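Local atomic coordinates of putative type VI secretion protein (Escherichia coli, PDB entry 4PS2), a protein that probably forms, together with its partner TssC, the contractile sheath of the type VI secretion system, here represented by its C-terminal helical fragment. Residues Leu6-Arg9 with Asp13-Pro16. Sequence-based numbering, arbitrary orientation.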
ATOM      1  N   LEU A   6      -8.767   9.434  -3.523  1.00 30.48           N
ATOM      2  CA  LEU A   6      -7.864  10.562  -3.370  1.00 31.24           C
ATOM      3  C   LEU A   6      -8.790  11.760  -3.316  1.00 37.22           C
ATOM      4  O   LEU A   6      -9.507  12.025  -4.286  1.00 38.67           O
ATOM      5  CB  LEU A   6      -6.885  10.680  -4.562  1.00 31.64           C
ATOM      6  CG  LEU A   6      -5.937  11.905  -4.633  1.00 36.19           C
ATOM      7  CD1 LEU A   6      -5.215  12.181  -3.297  1.00 36.43           C
ATOM      8  CD2 LEU A   6      -4.921  11.735  -5.741  1.00 36.56           C
ATOM      9  N   THR A   7      -8.831  12.439  -2.170  1.00 32.47           N
ATOM     10  CA  THR A   7      -9.678  13.603  -1.985  1.00 30.78           C
ATOM     11  C   THR A   7      -8.820  14.853  -2.138  1.00 34.87           C
ATOM     12  O   THR A   7      -7.754  14.942  -1.539  1.00 34.95           O
ATOM     13  CB  THR A   7     -10.445  13.503  -0.648  1.00 38.62           C
ATOM     14  OG1 THR A   7     -11.247  12.321  -0.685  1.00 37.45           O
ATOM     15  CG2 THR A   7     -11.355  14.724  -0.380  1.00 38.39           C
ATOM     16  N   PHE A   8      -9.275  15.797  -2.963  1.00 31.39           N
ATOM     17  CA  PHE A   8      -8.599  17.073  -3.202  1.00 31.93           C
ATOM     18  C   PHE A   8      -9.358  18.108  -2.373  1.00 37.81           C
ATOM     19  O   PHE A   8     -10.532  18.340  -2.645  1.00 37.80           O
ATOM     20  CB  PHE A   8      -8.648  17.429  -4.708  1.00 32.91           C
ATOM     21  CG  PHE A   8      -7.991  16.400  -5.603  1.00 33.18           C
ATOM     22  CD1 PHE A   8      -8.714  15.312  -6.090  1.00 34.99           C
ATOM     23  CD2 PHE A   8      -6.667  16.540  -5.993  1.00 32.68           C
ATOM     24  CE1 PHE A   8      -8.108  14.358  -6.907  1.00 34.85           C
ATOM     25  CE2 PHE A   8      -6.067  15.596  -6.830  1.00 35.20           C
ATOM     26  CZ  PHE A   8      -6.791  14.509  -7.279  1.00 33.32           C
ATOM     27  N   ARG A   9      -8.728  18.657  -1.323  1.00 36.49           N
ATOM     28  CA  ARG A   9      -9.358  19.628  -0.417  1.00 37.17           C
ATOM     29  C   ARG A   9      -9.145  21.093  -0.797  1.00 40.35           C
ATOM     30  O   ARG A   9      -9.662  21.993  -0.131  1.00 39.82           O
ATOM     31  CB  ARG A   9      -9.038  19.342   1.062  1.00 40.64           C
ATOM     32  CG  ARG A   9      -7.568  19.130   1.378  1.00 57.57           C
ATOM     33  CD  ARG A   9      -7.329  17.681   1.745  1.00 73.59           C
ATOM     34  NE  ARG A   9      -6.019  17.215   1.293  1.00 88.56           N
ATOM     35  CZ  ARG A   9      -4.951  17.102   2.076  1.00109.20           C
ATOM     36  NH1 ARG A   9      -5.025  17.416   3.365  1.00 97.24           N
ATOM     37  NH2 ARG A   9      -3.802  16.668   1.578  1.00 99.78           N
ATOM     38  N   ASP A  13      -3.911  20.947  -4.509  1.00 30.42           N
ATOM     39  CA  ASP A  13      -3.799  19.510  -4.488  1.00 28.91           C
ATOM     40  C   ASP A  13      -3.702  18.861  -5.875  1.00 30.72           C
ATOM     41  O   ASP A  13      -3.310  17.740  -5.953  1.00 28.61           O
ATOM     42  CB  ASP A  13      -4.971  18.894  -3.727  1.00 30.53           C
ATOM     43  CG  ASP A  13      -4.798  18.930  -2.223  1.00 43.25           C
ATOM     44  OD1 ASP A  13      -5.736  18.634  -1.499  1.00 43.55           O
ATOM     45  OD2 ASP A  13      -3.724  19.237  -1.736  1.00 51.32           O
ATOM     46  N   PHE A  14      -4.066  19.592  -6.934  1.00 25.62           N
ATOM     47  CA  PHE A  14      -4.043  19.123  -8.336  1.00 24.37           C
ATOM     48  C   PHE A  14      -2.675  19.312  -9.028  1.00 29.77           C
ATOM     49  O   PHE A  14      -2.472  18.874 -10.159  1.00 29.74           O
ATOM     50  CB  PHE A  14      -5.155  19.810  -9.147  1.00 25.44           C
ATOM     51  CG  PHE A  14      -6.524  19.267  -8.836  1.00 25.39           C
ATOM     52  CD1 PHE A  14      -6.952  18.061  -9.386  1.00 26.81           C
ATOM     53  CD2 PHE A  14      -7.383  19.951  -7.991  1.00 25.79           C
ATOM     54  CE1 PHE A  14      -8.213  17.553  -9.092  1.00 27.21           C
ATOM     55  CE2 PHE A  14      -8.660  19.467  -7.733  1.00 27.54           C
ATOM     56  CZ  PHE A  14      -9.064  18.265  -8.271  1.00 26.15           C
ATOM     57  N   THR A  15      -1.745  19.957  -8.331  1.00 28.77           N
ATOM     58  CA  THR A  15      -0.372  20.218  -8.756  1.00 29.68           C
ATOM     59  C   THR A  15       0.301  18.892  -9.155  1.00 35.88           C
ATOM     60  O   THR A  15       0.181  17.919  -8.403  1.00 36.65           O
ATOM     61  CB  THR A  15       0.324  20.999  -7.607  1.00 38.84           C
ATOM     62  OG1 THR A  15       0.503  22.356  -7.984  1.00 44.70           O
ATOM     63  CG2 THR A  15       1.625  20.416  -7.169  1.00 39.56           C
ATOM     64  N   PRO A  16       0.976  18.807 -10.329  1.00 33.13           N
ATOM     65  CA  PRO A  16       1.600  17.528 -10.721  1.00 32.17           C
ATOM     66  C   PRO A  16       2.523  16.898  -9.671  1.00 33.01           C
ATOM     67  O   PRO A  16       2.523  15.682  -9.557  1.00 30.47           O
ATOM     68  CB  PRO A  16       2.332  17.849 -12.037  1.00 34.31           C
ATOM     69  CG  PRO A  16       2.242  19.303 -12.228  1.00 38.97           C
ATOM     70  CD  PRO A  16       1.144  19.838 -11.378  1.00 34.71           C
TER
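The rings of Phe8 and Phe14 lie face to face as an offset stack, with centroids 3.9 Å apart and planes only 5° from parallel. CZ of Phe14 sits 3.4 Å from CG of Phe8, and the rings are slid so that CE1 of Phe14 lies over the Phe8 centre and CD2 of Phe8 over the Phe14 centre, the offset running toward the CD2 edge of Phe8. Phe8 holds CG anti to its carbonyl carbon, which turns one face to Phe14 while the CD2 edge meets the backbone O of Asp13 at 3.6 Å. Without the Phe8 ring, as with an alanine here, Phe14 would probably lose its stacking partner and CB of Asp13 its apolar cover. Beside the stack, OD1 of Asp13 accepts the backbone N of Arg9 at 3.0 Å, on the anti side of the carboxylate and slightly out of its plane. NE of Arg9 adds a salt bridge to the same OD1 at 3.1 Å. Its hydrogen bond is weak, bent to 123°. The Arg9 chain curls back to place NE there, but it is poorly ordered, so the backbone bond is firmer evidence. This surface contact closes the loop leading into helix 16-40; Leu6, at the start of 6-9, packs on Gln22, Ile23 and Leu26 of that helix.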